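Local coordinates for particle-associated glycoside hydrolase (Acinetobacter phage Fri1, PDB 6C72), which probably degrades the capsular polysaccharide of Acinetobacter baumannii, as the trimeric tailspike with which the phage meets its host, at residues 126-131 with 143-148; 132-137 with 180-185; 204-209 with 234-239; 240-245 with 267-272. One frame throughout, in Å; residues are numbered along the deposited sequence.

Contact 1. Residues 126-131 with 143-148; sequences GVVQLP and SNVEVR
The CG1 methyl of Val127 covers the centre of one face of the Arg148 guanidinium, 3.8 Å above its plane. This overlap joins two parallel strands on successive turns of the beta-helix, 126-129 and 145-148, whose axes approach to 4.6 Å. At the edge of the same guanidinium sits the Gln129 amide: OE1 accepts from Arg148 NE at 2.7 Å and, less straight, from Arg148 NH2 at 3.0 Å. Both nitrogens thus grip one oxygen from within the guanidinium plane, while the amide plane is turned 31° from it. The bend of Gln129 at chi2 (70°) swings CD back toward Arg148 and brings the amide within range. Gln129 NE2 in turn donates to Leu130 O, which fixes the rotation of the amide. Glu146, alongside Val127 on this face, turns its carboxylate to Ser202. The opposite face, carrying Val128, Val145 and Val147, is apolar and looks into the coil, where helix 110-122 covers Val128. The parallel ladder starts with Gly126 N to Asn144 O and continues through Glu146 N to Gly126 O, Val128 N to Glu146 O and Arg148 N to Val128 O. On the outer side, Arg148 packs on Lys88 of the third subunit. Beyond the strand end, Leu130 CD1 meets Val147 CG1 at 3.6 Å, and the ladder closes with Leu130 N donating almost straight (178°) to Arg148 O at 2.6 Å.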
loop_
_atom_site.group_PDB
_atom_site.type_symbol
_atom_site.label_atom_id
_atom_site.label_comp_id
_atom_site.label_asym_id
_atom_site.label_seq_id
_atom_site.Cartn_x
_atom_site.Cartn_y
_atom_site.Cartn_z
ATOM N N GLY A 126 -10.305 6.855 29.151
ATOM C CA GLY A 126 -10.097 8.239 28.817
ATOM C C GLY A 126 -8.631 8.615 28.871
ATOM O O GLY A 126 -7.759 7.869 28.404
ATOM N N VAL A 127 -8.341 9.770 29.456
ATOM C CA VAL A 127 -6.992 10.317 29.446
ATOM C C VAL A 127 -6.580 10.675 30.866
ATOM O O VAL A 127 -7.345 11.313 31.599
ATOM C CB VAL A 127 -6.892 11.547 28.525
ATOM C CG1 VAL A 127 -5.542 12.204 28.684
ATOM C CG2 VAL A 127 -7.120 11.131 27.069
ATOM N N VAL A 128 -5.377 10.262 31.247
ATOM C CA VAL A 128 -4.694 10.790 32.419
ATOM C C VAL A 128 -3.709 11.833 31.919
ATOM O O VAL A 128 -2.751 11.506 31.201
ATOM C CB VAL A 128 -3.986 9.697 33.223
ATOM C CG1 VAL A 128 -3.102 10.355 34.266
ATOM C CG2 VAL A 128 -5.008 8.768 33.868
ATOM N N GLN A 129 -3.977 13.093 32.258
ATOM C CA GLN A 129 -3.145 14.214 31.844
ATOM C C GLN A 129 -2.015 14.397 32.847
ATOM O O GLN A 129 -2.258 14.461 34.060
ATOM C CB GLN A 129 -3.985 15.491 31.747
ATOM C CG GLN A 129 -3.210 16.725 31.340
ATOM C CD GLN A 129 -2.750 16.674 29.883
ATOM O OE1 GLN A 129 -3.541 16.387 28.973
ATOM N NE2 GLN A 129 -1.467 16.952 29.655
ATOM N N LEU A 130 -0.816 14.436 32.360
ATOM C CA LEU A 130 0.312 14.769 33.212
ATOM C C LEU A 130 0.668 16.236 33.039
ATOM O O LEU A 130 0.493 16.791 31.955
ATOM C CB LEU A 130 1.544 13.924 32.885
ATOM C CG LEU A 130 1.344 12.425 33.044
ATOM C CD1 LEU A 130 2.622 11.662 32.742
ATOM C CD2 LEU A 130 0.814 12.110 34.444
ATOM N N PRO A 131 1.135 16.914 34.073
ATOM C CA PRO A 131 1.580 18.301 33.920
ATOM C C PRO A 131 2.999 18.331 33.365
ATOM O O PRO A 131 3.631 17.311 33.147
ATOM C CB PRO A 131 1.537 18.831 35.355
ATOM C CG PRO A 131 1.936 17.636 36.158
ATOM C CD PRO A 131 1.309 16.438 35.457
ATOM N N SER A 143 -6.851 -0.723 30.239
ATOM C CA SER A 143 -7.513 -0.674 28.939
ATOM C C SER A 143 -8.210 0.667 28.700
ATOM O O SER A 143 -8.834 1.241 29.598
ATOM C CB SER A 143 -8.507 -1.827 28.797
ATOM O OG SER A 143 -7.821 -3.067 28.755
ATOM N N ASN A 144 -8.053 1.181 27.476
ATOM C CA ASN A 144 -8.745 2.380 27.020
ATOM C C ASN A 144 -8.372 3.609 27.854
ATOM O O ASN A 144 -9.169 4.537 28.009
ATOM C CB ASN A 144 -10.261 2.160 26.994
ATOM C CG ASN A 144 -10.656 0.946 26.160
ATOM O OD1 ASN A 144 -11.353 0.041 26.638
ATOM N ND2 ASN A 144 -10.205 0.912 24.913
ATOM N N VAL A 145 -7.169 3.616 28.419
ATOM C CA VAL A 145 -6.629 4.777 29.113
ATOM C C VAL A 145 -5.359 5.213 28.399
ATOM O O VAL A 145 -4.502 4.376 28.090
ATOM C CB VAL A 145 -6.343 4.484 30.595
ATOM C CG1 VAL A 145 -5.590 5.660 31.231
ATOM C CG2 VAL A 145 -7.651 4.180 31.338
ATOM N N GLU A 146 -5.243 6.513 28.142
ATOM C CA GLU A 146 -4.062 7.112 27.540
ATOM C C GLU A 146 -3.422 8.073 28.538
ATOM O O GLU A 146 -4.116 8.890 29.149
ATOM C CB GLU A 146 -4.428 7.860 26.252
ATOM C CG GLU A 146 -3.302 8.720 25.673
ATOM C CD GLU A 146 -3.770 9.604 24.525
ATOM O OE1 GLU A 146 -4.927 9.453 24.064
ATOM O OE2 GLU A 146 -2.981 10.465 24.082
ATOM N N VAL A 147 -2.103 7.983 28.686
ATOM C CA VAL A 147 -1.330 8.909 29.506
ATOM C C VAL A 147 -0.794 9.988 28.577
ATOM O O VAL A 147 -0.188 9.675 27.545
ATOM C CB VAL A 147 -0.192 8.193 30.251
ATOM C CG1 VAL A 147 0.694 9.190 30.964
ATOM C CG2 VAL A 147 -0.754 7.183 31.244
ATOM N N ARG A 148 -1.070 11.251 28.899
ATOM C CA ARG A 148 -0.745 12.364 28.020
ATOM C C ARG A 148 0.010 13.439 28.790
ATOM O O ARG A 148 -0.428 13.866 29.860
ATOM C CB ARG A 148 -2.019 12.949 27.387
ATOM C CG ARG A 148 -1.750 14.031 26.349
ATOM C CD ARG A 148 -3.037 14.500 25.669
ATOM N NE ARG A 148 -3.933 15.177 26.602
ATOM C CZ ARG A 148 -5.253 15.258 26.458
ATOM N NH1 ARG A 148 -5.846 14.694 25.413
ATOM N NH2 ARG A 148 -5.983 15.891 27.370
#

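Contact 2. Residues 132-137 with 180-185. With ZN (zinc ion), chain D.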
loop_
_atom_site.group_PDB
_atom_site.type_symbol
_atom_site.label_atom_id
_atom_site.label_comp_id
_atom_site.label_asym_id
_atom_site.label_seq_id
_atom_site.Cartn_x
_atom_site.Cartn_y
_atom_site.Cartn_z
ATOM N N LYS A 132 3.515 19.532 33.184
ATOM C CA LYS A 132 4.934 19.677 32.909
ATOM C C LYS A 132 5.743 19.286 34.147
ATOM O O LYS A 132 5.236 19.256 35.270
ATOM C CB LYS A 132 5.256 21.116 32.503
ATOM C CG LYS A 132 4.619 21.537 31.186
ATOM C CD LYS A 132 5.192 22.835 30.691
ATOM C CE LYS A 132 4.625 23.998 31.463
ATOM N NZ LYS A 132 5.355 25.219 31.084
ATOM N N GLY A 133 7.006 18.958 33.922
ATOM C CA GLY A 133 7.933 18.629 34.985
ATOM C C GLY A 133 8.506 17.233 34.816
ATOM O O GLY A 133 8.111 16.466 33.937
ATOM N N HIS A 134 9.472 16.928 35.684
ATOM C CA HIS A 134 10.033 15.586 35.774
ATOM C C HIS A 134 9.207 14.783 36.766
ATOM O O HIS A 134 8.904 15.264 37.863
ATOM C CB HIS A 134 11.502 15.619 36.192
ATOM C CG HIS A 134 12.415 16.151 35.128
ATOM N ND1 HIS A 134 13.181 15.336 34.324
ATOM C CD2 HIS A 134 12.651 17.419 34.708
ATOM C CE1 HIS A 134 13.872 16.078 33.477
ATOM N NE2 HIS A 134 13.562 17.345 33.683
ATOM N N ILE A 135 8.805 13.585 36.358
ATOM C CA ILE A 135 7.937 12.723 37.145
ATOM C C ILE A 135 8.601 11.357 37.240
ATOM O O ILE A 135 8.830 10.703 36.214
ATOM C CB ILE A 135 6.541 12.605 36.515
ATOM C CG1 ILE A 135 5.928 13.995 36.341
ATOM C CG2 ILE A 135 5.644 11.737 37.373
ATOM C CD1 ILE A 135 4.655 14.004 35.539
ATOM N N TYR A 136 8.912 10.927 38.459
ATOM C CA TYR A 136 9.417 9.578 38.708
ATOM C C TYR A 136 8.234 8.752 39.187
ATOM O O TYR A 136 7.836 8.837 40.351
ATOM C CB TYR A 136 10.546 9.583 39.730
ATOM C CG TYR A 136 11.806 10.300 39.280
ATOM C CD1 TYR A 136 12.829 9.613 38.631
ATOM C CD2 TYR A 136 11.984 11.659 39.529
ATOM C CE1 TYR A 136 13.988 10.254 38.235
ATOM C CE2 TYR A 136 13.138 12.311 39.128
ATOM C CZ TYR A 136 14.138 11.605 38.483
ATOM O OH TYR A 136 15.294 12.247 38.098
ATOM N N ALA A 137 7.677 7.947 38.286
ATOM C CA ALA A 137 6.475 7.184 38.595
ATOM C C ALA A 137 6.211 6.161 37.505
ATOM O O ALA A 137 5.830 6.532 36.391
ATOM C CB ALA A 137 5.266 8.109 38.731
ATOM N N PHE A 180 8.544 15.105 31.432
ATOM C CA PHE A 180 9.647 14.147 31.380
ATOM C C PHE A 180 9.336 13.001 32.337
ATOM O O PHE A 180 9.434 13.156 33.563
ATOM C CB PHE A 180 10.978 14.810 31.731
ATOM C CG PHE A 180 11.355 15.922 30.803
ATOM C CD1 PHE A 180 12.019 15.651 29.613
ATOM C CD2 PHE A 180 11.064 17.249 31.123
ATOM C CE1 PHE A 180 12.363 16.681 28.753
ATOM C CE2 PHE A 180 11.405 18.279 30.268
ATOM C CZ PHE A 180 12.057 18.004 29.093
ATOM N N TRP A 181 9.035 11.837 31.773
ATOM C CA TRP A 181 8.472 10.721 32.527
ATOM C C TRP A 181 9.568 9.688 32.788
ATOM O O TRP A 181 10.093 9.076 31.848
ATOM C CB TRP A 181 7.301 10.131 31.751
ATOM C CG TRP A 181 6.462 9.161 32.501
ATOM C CD1 TRP A 181 6.534 8.861 33.818
ATOM C CD2 TRP A 181 5.425 8.338 31.953
ATOM N NE1 TRP A 181 5.607 7.909 34.136
ATOM C CE2 TRP A 181 4.906 7.572 33.009
ATOM C CE3 TRP A 181 4.892 8.171 30.668
ATOM C CZ2 TRP A 181 3.876 6.642 32.824
ATOM C CZ3 TRP A 181 3.867 7.250 30.485
ATOM C CH2 TRP A 181 3.371 6.498 31.558
ATOM N N HIS A 182 9.929 9.521 34.057
ATOM C CA HIS A 182 10.918 8.549 34.496
ATOM C C HIS A 182 10.223 7.424 35.239
ATOM O O HIS A 182 9.061 7.534 35.630
ATOM C CB HIS A 182 11.963 9.152 35.443
ATOM C CG HIS A 182 12.574 10.441 34.992
ATOM N ND1 HIS A 182 13.923 10.572 34.742
ATOM C CD2 HIS A 182 12.040 11.675 34.823
ATOM C CE1 HIS A 182 14.190 11.823 34.416
ATOM N NE2 HIS A 182 13.063 12.509 34.448
ATOM N N SER A 183 10.974 6.357 35.472
ATOM C CA SER A 183 10.530 5.251 36.301
ATOM C C SER A 183 11.062 5.402 37.720
ATOM O O SER A 183 12.031 6.117 37.974
ATOM C CB SER A 183 10.986 3.913 35.719
ATOM O OG SER A 183 10.573 2.849 36.560
ATOM N N SER A 184 10.426 4.696 38.649
ATOM C CA SER A 184 10.879 4.673 40.031
ATOM C C SER A 184 11.878 3.559 40.321
ATOM O O SER A 184 12.381 3.497 41.449
ATOM C CB SER A 184 9.690 4.543 40.978
ATOM O OG SER A 184 8.959 3.359 40.720
ATOM N N ASP A 185 12.164 2.679 39.363
ATOM C CA ASP A 185 13.175 1.629 39.533
ATOM C C ASP A 185 13.817 1.342 38.171
ATOM O O ASP A 185 13.735 2.158 37.245
ATOM C CB ASP A 185 12.550 0.373 40.177
ATOM C CG ASP A 185 11.454 -0.273 39.313
ATOM O OD1 ASP A 185 11.411 -0.065 38.077
ATOM O OD2 ASP A 185 10.610 -1.000 39.883
HETATM ZN ZN ZN D . 14.300 18.975 32.807
HETATM O O HOH W 1 15.942 20.120 33.602
HETATM O O HOH W 2 15.540 18.051 30.824
HETATM O O HOH W 3 12.912 20.403 32.928
#
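His134 ND1 donates to His182 NE2 at 2.8 Å, nearly straight (174°) and close to both ring planes. The bond lies on one face of a parallel beta-helix sheet, between strands 133-136 and 180-182. His134 NE2 binds a zinc ion at 2.0 Å, with three waters also around the metal, one of them farther off, so both nitrogens of this ring are engaged. His182 is the second shell: its ND1 bonds Ser209 O, which leaves NE2 to accept from His134; these two bonds set the His182 ring, while the zinc and the bond to His182 set that of His134. On the reverse face, Trp181 NE1 donates to Ala137 O at 2.7 Å. Four main-chain bonds, from Phe180 N to Gly133 O up to Ala137 N to His182 O, hold the register. Around this frame the rings form an aromatic cluster. Phe180 stacks offset on His134, centroids 4.6 Å apart and planes at 14°, and its CB lies over the imidazole face near the rim. Tyr136 makes the other offset stack, with His182, at 4.2 Å between centroids and a wider 29° between planes. The Tyr136 hydroxyl bonds Glu103 O, and its CD1 comes to 3.3 Å from His182 CB.

Contact 3. Residues 204-209 with 234-239; sequences LKMLGS and VDTSGF
Met206 N donates to Asp235 O at 2.9 Å, and Met206 O receives Ser237 N, the middle rungs of a parallel ladder between strands 204-207 and 234-237 of the beta-helix. The flanking bonds differ: Asp235 N to Leu204 O is long at 3.3 Å, and Gly208 N to Ser237 O is bent, with 132° at the hydrogen. Aromatic packing involves Gly208 and Phe239. Gly208 CA stands over the centre of the Phe239 ring, 3.9 Å from its centroid and 11° off the normal, a CH-pi contact. Phe239 CG is anti to its own carbonyl carbon (chi1 -74°), and the ring lies against Met206 to Gly208, where CZ touches Met206 CB at 3.7 Å. Met206 also lies side by side with Thr236, CB to CG2 4.0 Å. Polar contacts belong to the other face. The extended Lys205 passes across Asp235 CB, and its NZ donates to a water that in turn donates to Ser237 OG. That hydroxyl also bonds Asp266, while Asp235 OD1 is held by Asn263 ND2; Lys205 NZ stays 4.9 Å from Asp235 OD2, too far for a salt bridge. In the beta-helix, strand 179-182 of the adjacent coil borders 204-207 and strand 263-264 borders 234-237; Trp181 packs against Leu204 and Met206, while strand 188-192 sends Val189 to both Met206 and Phe239.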
loop_
_atom_site.group_PDB
_atom_site.type_symbol
_atom_site.label_atom_id
_atom_site.label_comp_id
_atom_site.label_asym_id
_atom_site.label_seq_id
_atom_site.Cartn_x
_atom_site.Cartn_y
_atom_site.Cartn_z
ATOM N N LEU A 204 4.840 13.547 25.345
ATOM C CA LEU A 204 5.787 13.578 26.452
ATOM C C LEU A 204 7.100 12.951 26.014
ATOM O O LEU A 204 7.194 12.333 24.953
ATOM C CB LEU A 204 5.218 12.879 27.698
ATOM C CG LEU A 204 4.662 11.454 27.610
ATOM C CD1 LEU A 204 5.752 10.387 27.572
ATOM C CD2 LEU A 204 3.706 11.212 28.784
ATOM N N LYS A 205 8.112 13.112 26.862
ATOM C CA LYS A 205 9.420 12.497 26.684
ATOM C C LYS A 205 9.689 11.545 27.844
ATOM O O LYS A 205 9.399 11.872 29.001
ATOM C CB LYS A 205 10.531 13.549 26.614
ATOM C CG LYS A 205 11.901 12.956 26.364
ATOM C CD LYS A 205 12.857 13.991 25.814
ATOM C CE LYS A 205 14.182 13.365 25.402
ATOM N NZ LYS A 205 15.089 14.352 24.738
ATOM N N MET A 206 10.226 10.370 27.538
ATOM C CA MET A 206 10.579 9.381 28.545
ATOM C C MET A 206 12.095 9.331 28.678
ATOM O O MET A 206 12.809 9.313 27.674
ATOM C CB MET A 206 10.010 8.000 28.193
ATOM C CG MET A 206 8.486 7.979 27.990
ATOM S SD MET A 206 7.758 6.367 27.524
ATOM C CE MET A 206 7.063 5.795 29.049
ATOM N N LEU A 207 12.584 9.328 29.915
ATOM C CA LEU A 207 14.010 9.385 30.204
ATOM C C LEU A 207 14.433 8.163 31.006
ATOM O O LEU A 207 13.696 7.691 31.880
ATOM C CB LEU A 207 14.372 10.679 30.991
ATOM C CG LEU A 207 14.177 11.976 30.201
ATOM C CD1 LEU A 207 14.412 13.209 31.076
ATOM C CD2 LEU A 207 15.070 12.032 28.964
ATOM N N GLY A 208 15.656 7.690 30.739
ATOM C CA GLY A 208 16.157 6.484 31.377
ATOM C C GLY A 208 16.632 6.655 32.808
ATOM O O GLY A 208 16.645 5.672 33.556
ATOM N N SER A 209 17.024 7.870 33.212
ATOM C CA SER A 209 17.464 8.066 34.586
ATOM C C SER A 209 16.293 7.798 35.517
ATOM O O SER A 209 15.143 8.108 35.193
ATOM C CB SER A 209 18.041 9.475 34.801
ATOM O OG SER A 209 17.070 10.507 34.692
ATOM N N VAL A 234 5.986 11.222 21.071
ATOM C CA VAL A 234 6.712 10.695 22.218
ATOM C C VAL A 234 8.165 10.490 21.823
ATOM O O VAL A 234 8.453 9.861 20.800
ATOM C CB VAL A 234 6.097 9.377 22.727
ATOM C CG1 VAL A 234 7.080 8.666 23.635
ATOM C CG2 VAL A 234 4.810 9.667 23.475
ATOM N N ASP A 235 9.074 11.006 22.639
ATOM C CA ASP A 235 10.495 10.731 22.519
ATOM C C ASP A 235 10.912 9.815 23.662
ATOM O O ASP A 235 10.288 9.810 24.728
ATOM C CB ASP A 235 11.318 12.026 22.551
ATOM C CG ASP A 235 11.033 12.944 21.357
ATOM O OD1 ASP A 235 10.208 12.590 20.484
ATOM O OD2 ASP A 235 11.653 14.025 21.283
ATOM N N THR A 236 11.927 8.994 23.417
ATOM C CA THR A 236 12.525 8.169 24.459
ATOM C C THR A 236 14.037 8.304 24.385
ATOM O O THR A 236 14.616 8.278 23.297
ATOM C CB THR A 236 12.117 6.678 24.340
ATOM O OG1 THR A 236 12.525 6.164 23.067
ATOM C CG2 THR A 236 10.612 6.500 24.498
ATOM N N SER A 237 14.686 8.426 25.543
ATOM C CA SER A 237 16.119 8.665 25.551
ATOM C C SER A 237 16.737 8.119 26.826
ATOM O O SER A 237 16.197 8.312 27.914
ATOM C CB SER A 237 16.432 10.159 25.429
ATOM O OG SER A 237 17.795 10.403 25.714
ATOM N N GLY A 238 17.869 7.439 26.679
ATOM C CA GLY A 238 18.704 7.069 27.800
ATOM C C GLY A 238 18.393 5.742 28.459
ATOM O O GLY A 238 18.929 5.474 29.543
ATOM N N PHE A 239 17.569 4.894 27.848
ATOM C CA PHE A 239 17.163 3.665 28.518
ATOM C C PHE A 239 18.241 2.587 28.429
ATOM O O PHE A 239 19.028 2.530 27.481
ATOM C CB PHE A 239 15.819 3.174 27.969
ATOM C CG PHE A 239 14.672 4.012 28.446
ATOM C CD1 PHE A 239 14.051 3.734 29.661
ATOM C CD2 PHE A 239 14.297 5.159 27.753
ATOM C CE1 PHE A 239 13.027 4.550 30.141
ATOM C CE2 PHE A 239 13.270 5.971 28.221
ATOM C CZ PHE A 239 12.634 5.666 29.411
HETATM O O HOH W 4 17.897 13.327 24.484
#

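Contact 4. Residues 240-245 with 267-272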
loop_
_atom_site.group_PDB
_atom_site.type_symbol
_atom_site.label_atom_id
_atom_site.label_comp_id
_atom_site.label_asym_id
_atom_site.label_seq_id
_atom_site.Cartn_x
_atom_site.Cartn_y
_atom_site.Cartn_z
ATOM N N ARG A 240 18.285 1.748 29.465
ATOM C CA ARG A 240 19.334 0.743 29.584
ATOM C C ARG A 240 19.179 -0.351 28.536
ATOM O O ARG A 240 20.176 -0.922 28.085
ATOM C CB ARG A 240 19.314 0.160 30.999
ATOM C CG ARG A 240 20.375 -0.897 31.292
ATOM C CD ARG A 240 20.357 -1.336 32.753
ATOM N NE ARG A 240 19.006 -1.613 33.250
ATOM C CZ ARG A 240 18.392 -2.797 33.177
ATOM N NH1 ARG A 240 18.996 -3.841 32.619
ATOM N NH2 ARG A 240 17.165 -2.940 33.667
ATOM N N LEU A 241 17.948 -0.661 28.142
ATOM C CA LEU A 241 17.720 -1.658 27.103
ATOM C C LEU A 241 17.144 -0.977 25.867
ATOM O O LEU A 241 17.881 -0.683 24.923
ATOM C CB LEU A 241 16.793 -2.771 27.608
ATOM C CG LEU A 241 17.342 -3.517 28.825
ATOM C CD1 LEU A 241 16.373 -4.578 29.301
ATOM C CD2 LEU A 241 18.696 -4.145 28.529
ATOM N N GLU A 242 15.844 -0.678 25.881
ATOM C CA GLU A 242 15.175 -0.073 24.737
ATOM C C GLU A 242 14.217 1.017 25.196
ATOM O O GLU A 242 13.600 0.925 26.260
ATOM C CB GLU A 242 14.387 -1.108 23.914
ATOM C CG GLU A 242 15.240 -1.981 23.011
ATOM C CD GLU A 242 15.738 -3.227 23.721
ATOM O OE1 GLU A 242 15.078 -3.674 24.690
ATOM O OE2 GLU A 242 16.790 -3.760 23.308
ATOM N N GLY A 243 14.070 2.040 24.357
ATOM C CA GLY A 243 13.002 2.994 24.585
ATOM C C GLY A 243 11.626 2.377 24.397
ATOM O O GLY A 243 10.684 2.712 25.118
ATOM N N LEU A 244 11.500 1.459 23.440
ATOM C CA LEU A 244 10.261 0.753 23.140
ATOM C C LEU A 244 10.577 -0.727 22.973
ATOM O O LEU A 244 11.545 -1.082 22.292
ATOM C CB LEU A 244 9.614 1.306 21.862
ATOM C CG LEU A 244 8.463 0.514 21.230
ATOM C CD1 LEU A 244 7.222 0.474 22.111
ATOM C CD2 LEU A 244 8.139 1.041 19.828
ATOM N N TYR A 245 9.771 -1.580 23.600
ATOM C CA TYR A 245 9.974 -3.025 23.588
ATOM C C TYR A 245 8.606 -3.691 23.535
ATOM O O TYR A 245 7.767 -3.461 24.412
ATOM C CB TYR A 245 10.758 -3.463 24.823
ATOM C CG TYR A 245 11.089 -4.938 24.919
ATOM C CD1 TYR A 245 12.273 -5.436 24.404
ATOM C CD2 TYR A 245 10.234 -5.822 25.570
ATOM C CE1 TYR A 245 12.600 -6.772 24.507
ATOM C CE2 TYR A 245 10.546 -7.170 25.682
ATOM C CZ TYR A 245 11.734 -7.639 25.145
ATOM O OH TYR A 245 12.057 -8.977 25.257
ATOM N N ALA A 267 19.726 4.502 23.416
ATOM C CA ALA A 267 19.491 3.457 24.394
ATOM C C ALA A 267 20.701 2.537 24.367
ATOM O O ALA A 267 21.377 2.420 23.341
ATOM C CB ALA A 267 18.197 2.689 24.105
ATOM N N ARG A 268 20.981 1.895 25.503
ATOM C CA ARG A 268 22.215 1.127 25.641
ATOM C C ARG A 268 22.163 -0.232 24.964
ATOM O O ARG A 268 23.216 -0.872 24.832
ATOM C CB ARG A 268 22.571 0.935 27.114
ATOM C CG ARG A 268 22.633 2.231 27.929
ATOM C CD ARG A 268 23.598 3.248 27.333
ATOM N NE ARG A 268 24.957 2.729 27.199
ATOM C CZ ARG A 268 25.819 2.659 28.209
ATOM N NH1 ARG A 268 25.450 3.060 29.417
ATOM N NH2 ARG A 268 27.045 2.190 28.024
ATOM N N ARG A 269 20.983 -0.690 24.536
ATOM C CA ARG A 269 20.914 -1.912 23.743
ATOM C C ARG A 269 20.436 -1.580 22.332
ATOM O O ARG A 269 21.250 -1.540 21.411
ATOM C CB ARG A 269 20.019 -2.965 24.413
ATOM C CG ARG A 269 20.187 -4.366 23.805
ATOM C CD ARG A 269 19.666 -5.484 24.705
ATOM N NE ARG A 269 18.209 -5.466 24.835
ATOM C CZ ARG A 269 17.509 -6.280 25.623
ATOM N NH1 ARG A 269 18.122 -7.207 26.366
ATOM N NH2 ARG A 269 16.186 -6.168 25.669
ATOM N N ASN A 270 19.136 -1.343 22.152
ATOM C CA ASN A 270 18.564 -0.884 20.893
ATOM C C ASN A 270 17.674 0.316 21.161
ATOM O O ASN A 270 17.121 0.451 22.253
ATOM C CB ASN A 270 17.725 -1.986 20.212
ATOM C CG ASN A 270 18.420 -3.331 20.212
ATOM O OD1 ASN A 270 19.381 -3.538 19.475
ATOM N ND2 ASN A 270 17.960 -4.240 21.056
ATOM N N THR A 271 17.512 1.188 20.167
ATOM C CA THR A 271 16.553 2.271 20.349
ATOM C C THR A 271 15.155 1.710 20.551
ATOM O O THR A 271 14.347 2.291 21.281
ATOM C CB THR A 271 16.554 3.240 19.165
ATOM O OG1 THR A 271 16.083 2.573 17.988
ATOM C CG2 THR A 271 17.936 3.843 18.923
ATOM N N ALA A 272 14.844 0.602 19.888
ATOM C CA ALA A 272 13.535 -0.024 19.977
ATOM C C ALA A 272 13.658 -1.474 19.522
ATOM O O ALA A 272 14.520 -1.803 18.703
ATOM C CB ALA A 272 12.498 0.714 19.123
#
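Glu242 and Arg269 form a side-on salt bridge in which each carboxylate oxygen takes a different nitrogen: OE2 meets NE at 2.7 Å, almost straight at 175°, and OE1 meets NH2 at 2.9 Å through its syn lone pair. The two flat groups are nearly coplanar, 28° apart. Asn270 ND2 adds a third donor, reaching Glu242 OE2 at 2.6 Å from the anti side, so OE2 is gripped from both sides. Leu241 CD2 lies over one face of the guanidinium, 3.7 Å above its plane and toward the rim, and Tyr245 CE1 approaches the same group obliquely. The bend of Glu242 at chi2 (88°) turns CD toward Arg269 and Asn270. Behind these side chains, Leu241 O accepts from two consecutive amides, Arg269 N and Asn270 N, both at 3.1 Å, which sets the loop of 267-272 against the corner of the chain before strand 244-247. Gly243 N makes only a weak bond to Thr271 O. Phe220 of the preceding coil packs on Leu241, Glu242 and Tyr245. At this corner of the parallel beta-helix, neighbouring coils are therefore joined chiefly by an ion pair and shared acceptors, with three donors holding the carboxylate in a set rotation.

All four contacts join neighbouring coils of one parallel beta-helix, but their chemistry changes with position. Contacts 2 and 3 are buried and share a border: strands 179-182 and 204-207 are neighbours, with Trp181 N bonded to Lys205 O. Contacts 1 and 4 are only partly buried, and both have an arginine on the outer side, paired with an amide in the first and a carboxylate in the second. Contact 1 alone has residues of other subunits against it; contact 2 alone carries a metal ligand within its segments. Contact 1 meets contacts 2 and 3 inside the coil, through Val147 with Trp181 and Leu130 with Leu204. Contact 3 passes into contact 4 where Phe239 O meets Arg268 N, exchanging regular ladder for corner.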